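Local coordinates for protein WbmS, polysaccharide deacetylase involved in O-antigen biosynthesis (Bordetella bronchiseptica, PDB 3HFT) that is a putative zinc-containing polysaccharide deacetylase that probably removes acetyl groups from sugars during O-antigen biosynthesis, at residues Asp46-Ala49 with Asp50-Gln54; Ile150-Pro153 with Trp154-Ile158. All coordinates share one frame; numbering follows the deposited sequence.

Contact 1. Residues Asp46-Ala49 with Asp50-Gln54. With EDO (1,2-ethanediol), chain D.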
loop_
_atom_site.group_PDB
_atom_site.type_symbol
_atom_site.label_atom_id
_atom_site.label_comp_id
_atom_site.label_asym_id
_atom_site.label_seq_id
_atom_site.Cartn_x
_atom_site.Cartn_y
_atom_site.Cartn_z
ATOM N N ASP A 46 10.435 -16.847 -0.929
ATOM C CA ASP A 46 11.707 -16.107 -0.927
ATOM C C ASP A 46 12.942 -16.963 -1.200
ATOM O O ASP A 46 13.932 -16.912 -0.455
ATOM C CB ASP A 46 11.880 -15.306 0.370
ATOM C CG ASP A 46 11.020 -14.069 0.381
ATOM O OD1 ASP A 46 10.052 -14.051 -0.406
ATOM O OD2 ASP A 46 11.297 -13.137 1.165
ATOM N N TRP A 47 12.887 -17.732 -2.275
ATOM C CA TRP A 47 14.047 -18.491 -2.749
ATOM C C TRP A 47 14.621 -19.493 -1.750
ATOM O O TRP A 47 15.779 -19.870 -1.852
ATOM C CB TRP A 47 15.158 -17.540 -3.265
ATOM C CG TRP A 47 14.635 -16.629 -4.349
ATOM C CD1 TRP A 47 14.542 -16.918 -5.677
ATOM C CD2 TRP A 47 14.058 -15.324 -4.182
ATOM N NE1 TRP A 47 13.963 -15.878 -6.344
ATOM C CE2 TRP A 47 13.655 -14.883 -5.460
ATOM C CE3 TRP A 47 13.833 -14.489 -3.076
ATOM C CZ2 TRP A 47 13.054 -13.642 -5.675
ATOM C CZ3 TRP A 47 13.237 -13.246 -3.293
ATOM C CH2 TRP A 47 12.859 -12.843 -4.584
ATOM N N ALA A 48 13.815 -19.953 -0.801
ATOM C CA ALA A 48 14.274 -20.977 0.147
ATOM C C ALA A 48 14.764 -22.247 -0.549
ATOM O O ALA A 48 14.192 -22.713 -1.534
ATOM C CB ALA A 48 13.145 -21.321 1.115
ATOM N N ALA A 49 15.821 -22.835 -0.012
ATOM C CA ALA A 49 16.287 -24.108 -0.476
ATOM C C ALA A 49 15.140 -25.110 -0.292
ATOM O O ALA A 49 14.309 -24.952 0.583
ATOM C CB ALA A 49 17.518 -24.554 0.361
ATOM N N ASP A 50 15.132 -26.165 -1.095
ATOM C CA ASP A 50 14.105 -27.188 -1.021
ATOM C C ASP A 50 13.926 -27.808 0.363
ATOM O O ASP A 50 12.795 -28.062 0.765
ATOM C CB ASP A 50 14.391 -28.293 -2.044
ATOM C CG ASP A 50 14.021 -27.899 -3.467
ATOM O OD1 ASP A 50 13.448 -26.822 -3.721
ATOM O OD2 ASP A 50 14.303 -28.697 -4.369
ATOM N N PHE A 51 15.013 -28.082 1.099
ATOM C CA PHE A 51 14.859 -28.738 2.408
ATOM C C PHE A 51 14.147 -27.802 3.386
ATOM O O PHE A 51 13.354 -28.234 4.229
ATOM C CB PHE A 51 16.202 -29.252 2.978
ATOM C CG PHE A 51 17.123 -28.176 3.485
ATOM C CD1 PHE A 51 18.006 -27.536 2.627
ATOM C CD2 PHE A 51 17.182 -27.875 4.842
ATOM C CE1 PHE A 51 18.870 -26.557 3.088
ATOM C CE2 PHE A 51 18.058 -26.914 5.322
ATOM C CZ PHE A 51 18.898 -26.243 4.447
ATOM N N VAL A 52 14.402 -26.507 3.242
ATOM C CA VAL A 52 13.742 -25.488 4.055
ATOM C C VAL A 52 12.256 -25.388 3.687
ATOM O O VAL A 52 11.406 -25.375 4.565
ATOM C CB VAL A 52 14.448 -24.126 3.909
ATOM C CG1 VAL A 52 13.633 -22.978 4.574
ATOM C CG2 VAL A 52 15.871 -24.205 4.474
ATOM N N LEU A 53 11.942 -25.326 2.392
ATOM C CA LEU A 53 10.539 -25.235 1.969
ATOM C C LEU A 53 9.809 -26.510 2.371
ATOM O O LEU A 53 8.694 -26.451 2.892
ATOM C CB LEU A 53 10.436 -24.980 0.450
ATOM C CG LEU A 53 9.028 -24.971 -0.152
ATOM C CD1 LEU A 53 8.112 -23.977 0.560
ATOM C CD2 LEU A 53 9.119 -24.649 -1.637
ATOM N N GLN A 54 10.458 -27.664 2.194
ATOM C CA GLN A 54 9.825 -28.928 2.577
ATOM C C GLN A 54 9.443 -28.976 4.048
ATOM O O GLN A 54 8.403 -29.510 4.410
ATOM C CB GLN A 54 10.700 -30.133 2.267
ATOM C CG GLN A 54 9.933 -31.464 2.497
ATOM C CD GLN A 54 8.788 -31.643 1.518
ATOM O OE1 GLN A 54 9.015 -31.626 0.318
ATOM N NE2 GLN A 54 7.560 -31.797 2.016
HETATM C C1 EDO D . 13.872 -12.032 4.967
HETATM O O1 EDO D . 13.419 -11.701 6.282
HETATM C C2 EDO D . 13.138 -13.280 4.465
HETATM O O2 EDO D . 13.127 -13.328 3.027
HETATM O O HOH W 1 12.760 -24.383 -3.141
#

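Contact 2. Residues Ile150-Pro153 with Trp154-Ile158. With EDO (1,2-ethanediol), chain G.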
loop_
_atom_site.group_PDB
_atom_site.type_symbol
_atom_site.label_atom_id
_atom_site.label_comp_id
_atom_site.label_asym_id
_atom_site.label_seq_id
_atom_site.Cartn_x
_atom_site.Cartn_y
_atom_site.Cartn_z
ATOM N N ILE A 150 -0.745 -4.890 0.583
ATOM C CA ILE A 150 -0.955 -3.882 1.650
ATOM C C ILE A 150 -0.788 -4.524 3.028
ATOM O O ILE A 150 -1.536 -5.456 3.387
ATOM C CB ILE A 150 -2.378 -3.274 1.613
ATOM C CG1 ILE A 150 -2.638 -2.492 0.306
ATOM C CG2 ILE A 150 -2.600 -2.286 2.821
ATOM C CD1 ILE A 150 -1.912 -1.232 0.208
ATOM N N LEU A 151 0.170 -4.018 3.798
ATOM C CA LEU A 151 0.393 -4.475 5.140
ATOM C C LEU A 151 -0.054 -3.386 6.093
ATOM O O LEU A 151 0.531 -2.328 6.149
ATOM C CB LEU A 151 1.865 -4.816 5.364
ATOM C CG LEU A 151 2.272 -5.632 6.610
ATOM C CD1 LEU A 151 3.769 -6.020 6.509
ATOM C CD2 LEU A 151 1.999 -4.969 7.973
ATOM N N VAL A 152 -1.136 -3.639 6.835
ATOM C CA VAL A 152 -1.563 -2.744 7.885
ATOM C C VAL A 152 -1.352 -3.491 9.203
ATOM O O VAL A 152 -2.005 -4.486 9.467
ATOM C CB VAL A 152 -3.066 -2.361 7.743
ATOM C CG1 VAL A 152 -3.460 -1.451 8.902
ATOM C CG2 VAL A 152 -3.333 -1.703 6.360
ATOM N N PRO A 153 -0.434 -3.019 10.039
ATOM C CA PRO A 153 -0.116 -3.757 11.261
ATOM C C PRO A 153 -1.294 -4.017 12.180
ATOM O O PRO A 153 -2.157 -3.157 12.369
ATOM C CB PRO A 153 0.911 -2.859 11.964
ATOM C CG PRO A 153 1.486 -2.012 10.878
ATOM C CD PRO A 153 0.391 -1.812 9.869
ATOM N N TRP A 154 -1.326 -5.208 12.750
ATOM C CA TRP A 154 -2.364 -5.604 13.692
ATOM C C TRP A 154 -2.557 -4.641 14.852
ATOM O O TRP A 154 -3.641 -4.614 15.460
ATOM C CB TRP A 154 -2.049 -7.009 14.267
ATOM C CG TRP A 154 -0.887 -7.029 15.134
ATOM C CD1 TRP A 154 0.407 -7.272 14.771
ATOM C CD2 TRP A 154 -0.862 -6.750 16.530
ATOM N NE1 TRP A 154 1.226 -7.170 15.866
ATOM C CE2 TRP A 154 0.471 -6.831 16.951
ATOM C CE3 TRP A 154 -1.843 -6.415 17.471
ATOM C CZ2 TRP A 154 0.849 -6.603 18.250
ATOM C CZ3 TRP A 154 -1.462 -6.219 18.760
ATOM C CH2 TRP A 154 -0.127 -6.304 19.142
ATOM N N ASP A 155 -1.519 -3.873 15.181
ATOM C CA ASP A 155 -1.567 -2.968 16.324
ATOM C C ASP A 155 -1.798 -1.509 15.931
ATOM O O ASP A 155 -1.677 -0.610 16.758
ATOM C CB ASP A 155 -0.328 -3.106 17.214
ATOM C CG ASP A 155 0.966 -2.749 16.506
ATOM O OD1 ASP A 155 0.966 -2.634 15.280
ATOM O OD2 ASP A 155 2.007 -2.616 17.208
ATOM N N ALA A 156 -2.154 -1.268 14.678
ATOM C CA ALA A 156 -2.468 0.089 14.203
ATOM C C ALA A 156 -3.837 0.614 14.676
ATOM O O ALA A 156 -4.161 1.790 14.494
ATOM C CB ALA A 156 -2.365 0.119 12.621
ATOM N N GLY A 157 -4.672 -0.258 15.238
ATOM C CA GLY A 157 -5.996 0.112 15.740
ATOM C C GLY A 157 -7.055 0.088 14.655
ATOM O O GLY A 157 -8.087 0.752 14.779
ATOM N N ILE A 158 -6.771 -0.624 13.572
ATOM C CA ILE A 158 -7.616 -0.678 12.389
ATOM C C ILE A 158 -8.135 -2.094 12.192
ATOM O O ILE A 158 -7.344 -3.053 12.035
ATOM C CB ILE A 158 -6.830 -0.251 11.126
ATOM C CG1 ILE A 158 -6.322 1.198 11.287
ATOM C CG2 ILE A 158 -7.741 -0.359 9.880
ATOM C CD1 ILE A 158 -5.293 1.656 10.246
HETATM C C1 EDO G . 3.100 -0.446 14.334
HETATM O O1 EDO G . 1.782 0.063 14.305
HETATM C C2 EDO G . 3.609 -0.257 15.758
HETATM O O2 EDO G . 3.799 -1.543 16.371
HETATM O O HOH W 2 -4.872 -2.653 12.947
#

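Contact 1. Residues Asp46-Ala49 with Asp50-Gln54
Ala49 meets Phe51, Val52 and Leu53 where the loop leaving strand 39-44 turns into helix 50-63. It occupies the N-cap position, and its carbonyl O accepts a hydrogen bond from the backbone N of Leu53, 3.0 Å away, in the i to i+4 pattern of the helix.

Phe51 can be followed outward from this turn. Its CB leaves the helix heading away from the loop, but the first torsion, 73°, sets CG between the backbone N and the carbonyl carbon and turns the ring so that its CD1-CE1 side comes alongside the methyl of Ala49. CD1 passes close to that methyl, and CE1 comes nearer still, 3.6 Å from Ala49 CB, in an oblique approach. One ring face also carries CG2 of the next residue, Val52, 3.5 Å above the plane and offset toward the rim. Beyond these segments the ring meets Tyr213 edge-to-face.

Val52 sends its other branch to the loop: CG1 lies 3.9 Å from Ala48 CB, an apolar touch that continues onto Pro209. Polar atoms are joined through a water that donates to Ala48 O at 2.7 Å and to Asp50 OD1 at 2.6 Å. The same carboxylate oxygen is hydrogen-bonded to Thr75, which gives the Asp50 side chain a second hold.

Asp46 lies at the other end of the loop. Its OD1 binds the zinc ion together with His92 and His127, while OD2 accepts a 2.6 Å hydrogen bond from O2 of an ethanediol, probably from the crystallisation liquor. The arrangement is that of a helix N-terminus following a sheet strand, with a zinc-binding Asp-His-His site at the strand's C-terminal end, as in the polysaccharide deacetylase family.

Contact 2. Residues Ile150-Pro153 with Trp154-Ile158
A local turn contact joins Pro153 to Ala156 in the long loop between strands 146-147 and 163-164, on the side of the chain that meets the second subunit. The backbone N of Ala156 donates to Pro153 O at 3.0 Å, and this bond closes a type I beta turn, with Trp154 and Asp155 at the two middle positions. A water widens the closure: it donates to Pro153 O and accepts from Ile158 N, each at 2.8 Å, so the proline carbonyl is gripped twice.

The apolar side of the turn is built on Val152. Its CG1, anti to the backbone N at 178°, reaches Ile158 CD1 at 3.8 Å, the two side chains crossing at about a right angle, and lies 4.2 Å from the methyl of Ala156. In the dimer, Pro153 and Ala156 pack on Trp163 of the second subunit, and Ile158 meets Ile158 of that same chain.

Asp155 brings its carboxylate up beside the CB corner of the proline, OD1 lying 3.3 Å from Pro153 CB. An ethanediol donates through O1 to this OD1, while OD2 is hydrogen-bonded to Trp187. CB of Asp155 sits 3.5 Å above one face of the Trp154 indole, toward its rim, and Trp187 meets that indole edge-to-face.

Overall arrangement
Contact 1 comes first along the chain and contact 2 follows it in series. They lie on opposite sides of the chain's centre, their own centres about 28 Å apart and their nearest atoms about 12 Å apart, so neither touches the other. Residues 46-54 supply a ligand of the zinc ion, and the side chain of Ala48 is about 10 Å from the metal. Residues 150-158 contribute no zinc ligand and instead face the second subunit, whereas no other protein chain of the assembly touches contact 1. The loop-to-helix junction thus belongs to the metal site, the beta turn to the dimer interface.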